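Local coordinates for nisin biosynthesis protein NisC (Lactococcus lactis subsp. lactis, PDB 2G0D), which acts as a zinc-containing cyclase in the biosynthesis of the lantibiotic nisin, forming the thioether rings of the peptide, at residues 13-18 / 35-40; 241-246 / 250-255; 338-343 / 404-409. All blocks are in the same frame, centred on the assembly; numbering follows the deposited sequence.

Interaction 1 (13-18 / 35-40); sequences AQWDER and TGLPGI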
loop_
_atom_site.group_PDB
_atom_site.type_symbol
_atom_site.label_atom_id
_atom_site.label_comp_id
_atom_site.label_asym_id
_atom_site.label_seq_id
_atom_site.Cartn_x
_atom_site.Cartn_y
_atom_site.Cartn_z
ATOM N N ALA A 13 -10.360 2.923 -24.119
ATOM C CA ALA A 13 -9.828 3.267 -25.457
ATOM C C ALA A 13 -8.295 3.414 -25.482
ATOM O O ALA A 13 -7.638 2.995 -26.431
ATOM C CB ALA A 13 -10.493 4.550 -25.992
ATOM N N GLN A 14 -7.731 4.000 -24.434
ATOM C CA GLN A 14 -6.288 4.132 -24.312
ATOM C C GLN A 14 -5.628 2.753 -24.206
ATOM O O GLN A 14 -4.609 2.474 -24.869
ATOM C CB GLN A 14 -5.929 5.011 -23.104
ATOM C CG GLN A 14 -6.383 6.470 -23.277
ATOM C CD GLN A 14 -5.990 7.377 -22.119
ATOM O OE1 GLN A 14 -4.802 7.534 -21.810
ATOM N NE2 GLN A 14 -6.989 7.994 -21.480
ATOM N N TRP A 15 -6.232 1.877 -23.413
ATOM C CA TRP A 15 -5.658 0.560 -23.215
ATOM C C TRP A 15 -5.956 -0.429 -24.328
ATOM O O TRP A 15 -5.174 -1.336 -24.553
ATOM C CB TRP A 15 -5.990 0.015 -21.816
ATOM C CG TRP A 15 -5.141 0.686 -20.799
ATOM C CD1 TRP A 15 -5.493 1.726 -19.990
ATOM C CD2 TRP A 15 -3.761 0.412 -20.529
ATOM N NE1 TRP A 15 -4.428 2.100 -19.211
ATOM C CE2 TRP A 15 -3.350 1.305 -19.521
ATOM C CE3 TRP A 15 -2.828 -0.511 -21.047
ATOM C CZ2 TRP A 15 -2.037 1.306 -19.003
ATOM C CZ3 TRP A 15 -1.530 -0.514 -20.527
ATOM C CH2 TRP A 15 -1.151 0.387 -19.513
ATOM N N ASP A 16 -7.075 -0.260 -25.022
ATOM C CA ASP A 16 -7.325 -1.039 -26.234
ATOM C C ASP A 16 -6.268 -0.763 -27.320
ATOM O O ASP A 16 -5.805 -1.685 -27.991
ATOM C CB ASP A 16 -8.742 -0.792 -26.766
ATOM C CG ASP A 16 -9.805 -1.501 -25.944
ATOM O OD1 ASP A 16 -9.444 -2.209 -24.986
ATOM O OD2 ASP A 16 -11.006 -1.365 -26.249
ATOM N N GLU A 17 -5.869 0.501 -27.450
ATOM C CA GLU A 17 -4.835 0.914 -28.395
ATOM C C GLU A 17 -3.445 0.398 -27.992
ATOM O O GLU A 17 -2.717 -0.168 -28.827
ATOM C CB GLU A 17 -4.840 2.440 -28.547
ATOM C CG GLU A 17 -3.923 2.999 -29.649
ATOM C CD GLU A 17 -4.105 2.325 -31.019
ATOM O OE1 GLU A 17 -5.176 1.740 -31.290
ATOM O OE2 GLU A 17 -3.161 2.383 -31.830
ATOM N N ARG A 18 -3.096 0.581 -26.719
ATOM C CA ARG A 18 -1.809 0.135 -26.178
ATOM C C ARG A 18 -1.575 -1.367 -26.308
ATOM O O ARG A 18 -0.467 -1.783 -26.621
ATOM C CB ARG A 18 -1.639 0.566 -24.715
ATOM C CG ARG A 18 -1.106 1.987 -24.546
ATOM C CD ARG A 18 -0.861 2.351 -23.079
ATOM N NE ARG A 18 0.391 1.797 -22.561
ATOM C CZ ARG A 18 1.039 2.251 -21.485
ATOM N NH1 ARG A 18 0.567 3.290 -20.789
ATOM N NH2 ARG A 18 2.174 1.668 -21.107
ATOM N N THR A 35 1.204 1.377 -12.585
ATOM C CA THR A 35 0.890 2.189 -13.772
ATOM C C THR A 35 0.191 1.421 -14.897
ATOM O O THR A 35 -0.233 2.021 -15.878
ATOM C CB THR A 35 2.171 2.818 -14.404
ATOM O OG1 THR A 35 3.085 1.767 -14.728
ATOM C CG2 THR A 35 2.865 3.807 -13.440
ATOM N N GLY A 36 0.084 0.106 -14.776
ATOM C CA GLY A 36 -0.334 -0.711 -15.911
ATOM C C GLY A 36 -1.658 -1.429 -15.722
ATOM O O GLY A 36 -2.507 -1.010 -14.910
ATOM N N LEU A 37 -1.814 -2.524 -16.458
ATOM C CA LEU A 37 -3.108 -3.210 -16.608
ATOM C C LEU A 37 -3.781 -3.765 -15.346
ATOM O O LEU A 37 -4.988 -3.729 -15.243
ATOM C CB LEU A 37 -3.012 -4.302 -17.671
ATOM C CG LEU A 37 -2.998 -3.731 -19.092
ATOM C CD1 LEU A 37 -2.534 -4.821 -20.100
ATOM C CD2 LEU A 37 -4.388 -3.175 -19.480
ATOM N N PRO A 38 -3.006 -4.317 -14.411
ATOM C CA PRO A 38 -3.595 -4.729 -13.142
ATOM C C PRO A 38 -4.440 -3.637 -12.442
ATOM O O PRO A 38 -5.529 -3.946 -11.936
ATOM C CB PRO A 38 -2.360 -5.121 -12.315
ATOM C CG PRO A 38 -1.394 -5.651 -13.376
ATOM C CD PRO A 38 -1.557 -4.640 -14.478
ATOM N N GLY A 39 -3.961 -2.390 -12.411
ATOM C CA GLY A 39 -4.757 -1.255 -11.854
ATOM C C GLY A 39 -6.026 -0.985 -12.654
ATOM O O GLY A 39 -7.099 -0.723 -12.095
ATOM N N ILE A 40 -5.921 -1.120 -13.976
ATOM C CA ILE A 40 -7.064 -0.946 -14.855
ATOM C C ILE A 40 -8.125 -2.040 -14.667
ATOM O O ILE A 40 -9.322 -1.735 -14.597
ATOM C CB ILE A 40 -6.623 -0.900 -16.340
ATOM C CG1 ILE A 40 -5.530 0.159 -16.540
ATOM C CG2 ILE A 40 -7.802 -0.600 -17.240
ATOM C CD1 ILE A 40 -5.844 1.561 -15.980
#
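Trp15 of helix 3-20 packs against Leu37 and Ile40 in the first turn of helix 37-45. The contact is buried and apolar, and it joins two helices that follow one another along the chain. It covers 208 Å² on both sides together, and Trp15 supplies about half. The indole CG sits beside the backbone N of Trp15 (chi1 -76°), which swings the ring across the gap. Leu37 and Ile40 lie on the same side of the ring plane. Ile40 CG1 is over the face of the pyrrole part, 3.8 Å from the centroid of the five-membered ring and 24° off its normal, a CH-pi contact. Leu37 CD2 meets the benzene part obliquely, 3.5 Å from Trp15 CE3. NisC is an all-helical alpha toroid of the LanC family, and this contact pairs helices in its N-terminal part. Gly36 occupies the N-cap position of helix 37-45. Its CA lies 3.9 Å from Trp15 CH2, so the ring comes close to the backbone at the start of that helix. Thr35 O approaches the ring edge near its plane, 3.7 Å from Trp15 CZ2. The opposite face of the indole is met by Arg18, one turn further along helix 3-20. Its CD lies 3.9 Å above the ring plane, toward the rim, and Trp15 CH2 in turn sits over the centre of the guanidinium. The indole N-H is satisfied outside the two segments: Trp15 NE1 is hydrogen-bonded to Thr370 OG1. Tyr63 of helix 53-74 touches Trp15, Leu37 and Ile40 together. The Thr35 side chain lies about 12 Å from the zinc ion.

Interaction 2 (241-246 / 250-255); sequences KFELER and FLWKDG
Glu243 and Leu244 lie against Phe250, Leu251 and Trp252 where the chain doubles back after helix 226-242. Both arms belong to the LanC-like alpha toroid, and they run antiparallel as a short hairpin-like loop without regular strand. Glu243 is the first residue to leave helical geometry.

Two direct hydrogen bonds join the arms. Leu244 N donates to Leu251 O at 2.9 Å, nearly straight and close to the line of the carbonyl bond. Phe250 N donates to Glu243 OE2, also at 2.9 Å but more bent (143°), and Glu243 OE2 accepts with its anti lone pair. The other carboxylate oxygen, OE1, makes a salt bridge to Lys303, so the carboxylate is held from both oxygens. A water adds a third link: it donates to Phe242 O and accepts from Lys253 N.

The Glu243 side chain also packs on an aromatic face. Its CG is anti to the backbone N (chi1 -179°) and the chain is extended beyond it. This carries the methylenes over the Trp252 indole, with CG 4.0 Å from the six-membered ring centroid, 26° off the normal. Glu243 CA comes over the same ring system, 3.3 Å from Trp252 NE1. The indole N-H itself bonds to Tyr239 O in the last turns of the helix.

Apolar contact is lighter. Leu244 CD1 meets Leu251 CB at 4.1 Å, and Leu244 CB reaches the same carbonyl its N-H uses, 3.4 Å from Leu251 O.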
loop_
_atom_site.group_PDB
_atom_site.type_symbol
_atom_site.label_atom_id
_atom_site.label_comp_id
_atom_site.label_asym_id
_atom_site.label_seq_id
_atom_site.Cartn_x
_atom_site.Cartn_y
_atom_site.Cartn_z
ATOM N N LYS A 241 8.294 7.756 20.323
ATOM C CA LYS A 241 9.484 8.465 20.802
ATOM C C LYS A 241 9.835 9.647 19.905
ATOM O O LYS A 241 10.145 10.732 20.399
ATOM C CB LYS A 241 10.699 7.538 20.941
ATOM C CG LYS A 241 11.700 7.967 22.043
ATOM C CD LYS A 241 11.229 7.466 23.432
ATOM C CE LYS A 241 12.269 7.668 24.529
ATOM N NZ LYS A 241 12.378 9.102 24.978
ATOM N N PHE A 242 9.781 9.436 18.593
ATOM C CA PHE A 242 10.269 10.446 17.656
ATOM C C PHE A 242 9.180 11.385 17.092
ATOM O O PHE A 242 9.475 12.240 16.246
ATOM C CB PHE A 242 11.141 9.805 16.571
ATOM C CG PHE A 242 12.454 9.247 17.097
ATOM C CD1 PHE A 242 12.611 7.881 17.317
ATOM C CD2 PHE A 242 13.532 10.095 17.378
ATOM C CE1 PHE A 242 13.833 7.367 17.804
ATOM C CE2 PHE A 242 14.741 9.595 17.876
ATOM C CZ PHE A 242 14.887 8.228 18.085
ATOM N N GLU A 243 7.938 11.235 17.566
ATOM C CA GLU A 243 6.849 12.158 17.206
ATOM C C GLU A 243 7.255 13.603 17.499
ATOM O O GLU A 243 7.833 13.891 18.561
ATOM C CB GLU A 243 5.561 11.842 17.959
ATOM C CG GLU A 243 4.423 12.767 17.571
ATOM C CD GLU A 243 3.127 12.537 18.352
ATOM O OE1 GLU A 243 3.057 11.626 19.209
ATOM O OE2 GLU A 243 2.164 13.290 18.096
ATOM N N LEU A 244 6.974 14.503 16.556
ATOM C CA LEU A 244 7.268 15.928 16.770
ATOM C C LEU A 244 6.306 16.536 17.792
ATOM O O LEU A 244 5.263 15.958 18.129
ATOM C CB LEU A 244 7.286 16.718 15.456
ATOM C CG LEU A 244 8.290 16.226 14.408
ATOM C CD1 LEU A 244 8.148 17.000 13.079
ATOM C CD2 LEU A 244 9.718 16.300 14.952
ATOM N N GLU A 245 6.663 17.711 18.283
ATOM C CA GLU A 245 6.102 18.185 19.530
ATOM C C GLU A 245 5.359 19.496 19.350
ATOM O O GLU A 245 5.675 20.286 18.439
ATOM C CB GLU A 245 7.224 18.293 20.575
ATOM C CG GLU A 245 7.588 16.934 21.198
ATOM C CD GLU A 245 8.990 16.852 21.806
ATOM O OE1 GLU A 245 9.353 15.729 22.241
ATOM O OE2 GLU A 245 9.734 17.868 21.847
ATOM N N ARG A 246 4.348 19.695 20.204
ATOM C CA ARG A 246 3.636 20.976 20.345
ATOM C C ARG A 246 2.897 21.377 19.041
ATOM O O ARG A 246 2.035 20.632 18.577
ATOM C CB ARG A 246 4.575 22.086 20.855
ATOM C CG ARG A 246 5.387 21.766 22.149
ATOM C CD ARG A 246 4.601 22.001 23.431
ATOM N NE ARG A 246 4.803 23.327 24.064
ATOM C CZ ARG A 246 4.271 24.466 23.624
ATOM N NH1 ARG A 246 4.475 25.593 24.264
ATOM N NH2 ARG A 246 3.537 24.484 22.517
ATOM N N PHE A 250 1.542 15.336 16.185
ATOM C CA PHE A 250 1.003 14.417 15.164
ATOM C C PHE A 250 1.772 14.449 13.841
ATOM O O PHE A 250 1.249 14.037 12.804
ATOM C CB PHE A 250 -0.508 14.617 14.928
ATOM C CG PHE A 250 -1.325 14.644 16.186
ATOM C CD1 PHE A 250 -1.350 13.558 17.045
ATOM C CD2 PHE A 250 -2.077 15.767 16.515
ATOM C CE1 PHE A 250 -2.110 13.596 18.217
ATOM C CE2 PHE A 250 -2.837 15.802 17.692
ATOM C CZ PHE A 250 -2.849 14.709 18.531
ATOM N N LEU A 251 3.012 14.923 13.895
ATOM C CA LEU A 251 3.891 14.975 12.713
ATOM C C LEU A 251 5.182 14.180 12.938
ATOM O O LEU A 251 5.657 14.052 14.064
ATOM C CB LEU A 251 4.202 16.416 12.291
ATOM C CG LEU A 251 3.073 17.158 11.556
ATOM C CD1 LEU A 251 3.320 18.640 11.519
ATOM C CD2 LEU A 251 2.817 16.581 10.113
ATOM N N TRP A 252 5.703 13.618 11.850
ATOM C CA TRP A 252 6.916 12.835 11.868
ATOM C C TRP A 252 7.707 13.188 10.624
ATOM O O TRP A 252 7.128 13.365 9.530
ATOM C CB TRP A 252 6.586 11.332 11.826
ATOM C CG TRP A 252 6.104 10.740 13.127
ATOM C CD1 TRP A 252 6.871 10.099 14.056
ATOM C CD2 TRP A 252 4.750 10.685 13.621
ATOM N NE1 TRP A 252 6.090 9.667 15.109
ATOM C CE2 TRP A 252 4.788 10.006 14.870
ATOM C CE3 TRP A 252 3.511 11.121 13.130
ATOM C CZ2 TRP A 252 3.642 9.773 15.638
ATOM C CZ3 TRP A 252 2.364 10.897 13.897
ATOM C CH2 TRP A 252 2.443 10.237 15.152
ATOM N N LYS A 253 9.022 13.288 10.776
ATOM C CA LYS A 253 9.917 13.402 9.625
ATOM C C LYS A 253 9.891 12.099 8.827
ATOM O O LYS A 253 9.566 11.030 9.367
ATOM C CB LYS A 253 11.347 13.680 10.083
ATOM C CG LYS A 253 11.520 14.944 10.908
ATOM C CD LYS A 253 12.853 14.930 11.642
ATOM C CE LYS A 253 14.041 14.977 10.707
ATOM N NZ LYS A 253 15.278 14.599 11.450
ATOM N N ASP A 254 10.247 12.195 7.546
ATOM C CA ASP A 254 10.264 11.043 6.639
ATOM C C ASP A 254 11.334 10.040 7.045
ATOM O O ASP A 254 11.209 8.848 6.775
ATOM C CB ASP A 254 10.573 11.490 5.205
ATOM C CG ASP A 254 9.389 12.121 4.488
ATOM O OD1 ASP A 254 8.315 12.339 5.098
ATOM O OD2 ASP A 254 9.564 12.417 3.284
ATOM N N GLY A 255 12.401 10.538 7.661
ATOM C CA GLY A 255 13.556 9.711 8.009
ATOM C C GLY A 255 14.211 10.184 9.297
ATOM O O GLY A 255 14.173 11.381 9.610
HETATM O O HOH W 1 10.136 12.636 13.514
#

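Interaction 3 (338-343 / 404-409); sequences KRLLNT and DFLKGG
Asp404 OD2 is gripped by two groups of helix 208-221, in a salt bridge to Lys221 NZ and a hydrogen bond to Tyr217 OH. This ties down the C-terminal tail of the alpha toroid just before Phe405 and Leu406, the two residues that meet helix 327-341, where Arg339 NE adds a salt bridge to Asp403 OD1. The contact lies in the last turn of that helix, and Leu340 CA and Leu406 CA are the nearest pair across it, 7.4 Å apart. The tail also folds on itself, with Lys407 N bonded to Asp404 O at 2.9 Å.

Between the segments themselves the contact is apolar and small, 149 Å² in all. Leu340 stands at its middle and points at the tail. Its CD1 meets Phe405 CB at 4.0 Å, and the two side chains cross at about a right angle. Phe405 offers little more than this CB. Its CG is anti to the backbone N (chi1 -157°), and the ring turns away from Leu340 to stack with Tyr290 of helix 281-294, whose side chain Leu340 touches as well. Leu406, more exposed, reaches across with one methyl. Leu406 CD1 lies 4.1 Å from Leu340 CB and 3.6 Å from the backbone oxygen, Leu340 O.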
loop_
_atom_site.group_PDB
_atom_site.type_symbol
_atom_site.label_atom_id
_atom_site.label_comp_id
_atom_site.label_asym_id
_atom_site.label_seq_id
_atom_site.Cartn_x
_atom_site.Cartn_y
_atom_site.Cartn_z
ATOM N N LYS A 338 -13.666 4.802 9.244
ATOM C CA LYS A 338 -15.112 4.812 9.480
ATOM C C LYS A 338 -15.697 3.393 9.447
ATOM O O LYS A 338 -16.479 3.024 10.308
ATOM C CB LYS A 338 -15.810 5.697 8.443
ATOM C CG LYS A 338 -17.291 5.877 8.699
ATOM C CD LYS A 338 -17.977 6.622 7.580
ATOM C CE LYS A 338 -19.463 6.761 7.876
ATOM N NZ LYS A 338 -19.708 7.722 8.992
ATOM N N ARG A 339 -15.300 2.616 8.437
ATOM C CA ARG A 339 -15.660 1.210 8.299
ATOM C C ARG A 339 -15.287 0.371 9.542
ATOM O O ARG A 339 -16.076 -0.463 9.965
ATOM C CB ARG A 339 -14.967 0.617 7.056
ATOM C CG ARG A 339 -15.498 -0.765 6.613
ATOM C CD ARG A 339 -15.481 -0.908 5.067
ATOM N NE ARG A 339 -14.175 -0.516 4.648
ATOM C CZ ARG A 339 -13.859 0.616 4.029
ATOM N NH1 ARG A 339 -14.770 1.499 3.628
ATOM N NH2 ARG A 339 -12.590 0.837 3.809
ATOM N N LEU A 340 -14.088 0.561 10.103
ATOM C CA LEU A 340 -13.658 -0.296 11.229
ATOM C C LEU A 340 -14.164 0.193 12.604
ATOM O O LEU A 340 -14.486 -0.615 13.468
ATOM C CB LEU A 340 -12.138 -0.496 11.249
ATOM C CG LEU A 340 -11.480 -1.198 10.038
ATOM C CD1 LEU A 340 -9.980 -1.328 10.228
ATOM C CD2 LEU A 340 -12.110 -2.555 9.730
ATOM N N LEU A 341 -14.266 1.513 12.764
ATOM C CA LEU A 341 -14.546 2.157 14.055
ATOM C C LEU A 341 -15.955 2.745 14.157
ATOM O O LEU A 341 -16.431 3.068 15.253
ATOM C CB LEU A 341 -13.492 3.244 14.329
ATOM C CG LEU A 341 -12.014 2.787 14.329
ATOM C CD1 LEU A 341 -11.086 3.901 14.827
ATOM C CD2 LEU A 341 -11.820 1.570 15.197
ATOM N N ASN A 342 -16.628 2.883 13.018
ATOM C CA ASN A 342 -17.909 3.570 12.978
ATOM C C ASN A 342 -17.784 4.984 13.513
ATOM O O ASN A 342 -18.707 5.520 14.116
ATOM C CB ASN A 342 -18.987 2.788 13.734
ATOM C CG ASN A 342 -19.174 1.393 13.180
ATOM O OD1 ASN A 342 -19.037 0.390 13.905
ATOM N ND2 ASN A 342 -19.466 1.311 11.881
ATOM N N THR A 343 -16.621 5.585 13.284
ATOM C CA THR A 343 -16.397 6.968 13.674
ATOM C C THR A 343 -17.041 7.912 12.667
ATOM O O THR A 343 -17.079 7.612 11.484
ATOM C CB THR A 343 -14.896 7.287 13.823
ATOM O OG1 THR A 343 -14.747 8.666 14.145
ATOM C CG2 THR A 343 -14.117 6.998 12.516
ATOM N N ASP A 404 -11.180 -6.498 6.434
ATOM C CA ASP A 404 -11.388 -7.726 7.235
ATOM C C ASP A 404 -10.640 -7.758 8.563
ATOM O O ASP A 404 -10.625 -8.797 9.239
ATOM C CB ASP A 404 -10.980 -8.960 6.416
ATOM C CG ASP A 404 -9.478 -8.968 6.064
ATOM O OD1 ASP A 404 -8.842 -7.883 5.985
ATOM O OD2 ASP A 404 -8.927 -10.068 5.836
ATOM N N PHE A 405 -10.048 -6.629 8.947
ATOM C CA PHE A 405 -9.183 -6.567 10.102
ATOM C C PHE A 405 -9.875 -7.088 11.379
ATOM O O PHE A 405 -9.211 -7.596 12.284
ATOM C CB PHE A 405 -8.657 -5.127 10.340
ATOM C CG PHE A 405 -7.372 -5.084 11.133
ATOM C CD1 PHE A 405 -6.134 -5.162 10.487
ATOM C CD2 PHE A 405 -7.392 -5.001 12.529
ATOM C CE1 PHE A 405 -4.916 -5.168 11.223
ATOM C CE2 PHE A 405 -6.193 -5.000 13.261
ATOM C CZ PHE A 405 -4.952 -5.103 12.598
ATOM N N LEU A 406 -11.193 -6.933 11.455
ATOM C CA LEU A 406 -11.935 -7.321 12.656
ATOM C C LEU A 406 -12.864 -8.481 12.373
ATOM O O LEU A 406 -13.768 -8.747 13.147
ATOM C CB LEU A 406 -12.700 -6.132 13.261
ATOM C CG LEU A 406 -11.826 -4.971 13.756
ATOM C CD1 LEU A 406 -12.652 -3.656 13.872
ATOM C CD2 LEU A 406 -11.116 -5.318 15.076
ATOM N N LYS A 407 -12.646 -9.161 11.247
ATOM C CA LYS A 407 -13.428 -10.359 10.927
ATOM C C LYS A 407 -12.796 -11.607 11.524
ATOM O O LYS A 407 -13.419 -12.676 11.556
ATOM C CB LYS A 407 -13.595 -10.518 9.414
ATOM C CG LYS A 407 -14.372 -9.391 8.733
ATOM C CD LYS A 407 -15.682 -9.104 9.419
ATOM C CE LYS A 407 -16.364 -7.925 8.754
ATOM N NZ LYS A 407 -17.695 -7.699 9.341
ATOM N N GLY A 408 -11.560 -11.475 12.000
ATOM C CA GLY A 408 -10.909 -12.562 12.738
ATOM C C GLY A 408 -9.970 -13.404 11.891
ATOM O O GLY A 408 -9.139 -12.857 11.111
ATOM N N GLY A 409 -10.101 -14.730 12.048
ATOM C CA GLY A 409 -9.236 -15.706 11.369
ATOM C C GLY A 409 -9.775 -17.121 11.410
ATOM O O GLY A 409 -10.836 -17.419 10.846
#

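Overall arrangement
The three contacts lie well apart in the toroid and share no helix. Interactions 1 and 2 are on opposite sides of the chain's centre, with their own centres 39 Å apart. Interaction 3 approaches interaction 2 to about 14 Å between nearest atoms. Interaction 1 is the most buried, and its chemistry is apolar: aliphatic side chains packed on one indole. Interaction 2 is partly buried and local in sequence, and there one backbone hydrogen bond, a carboxylate and a bridging water do much of the joining. Interaction 3 spans 60 intervening residues. It is small and apolar, and ionic bonds flank it near the chain end.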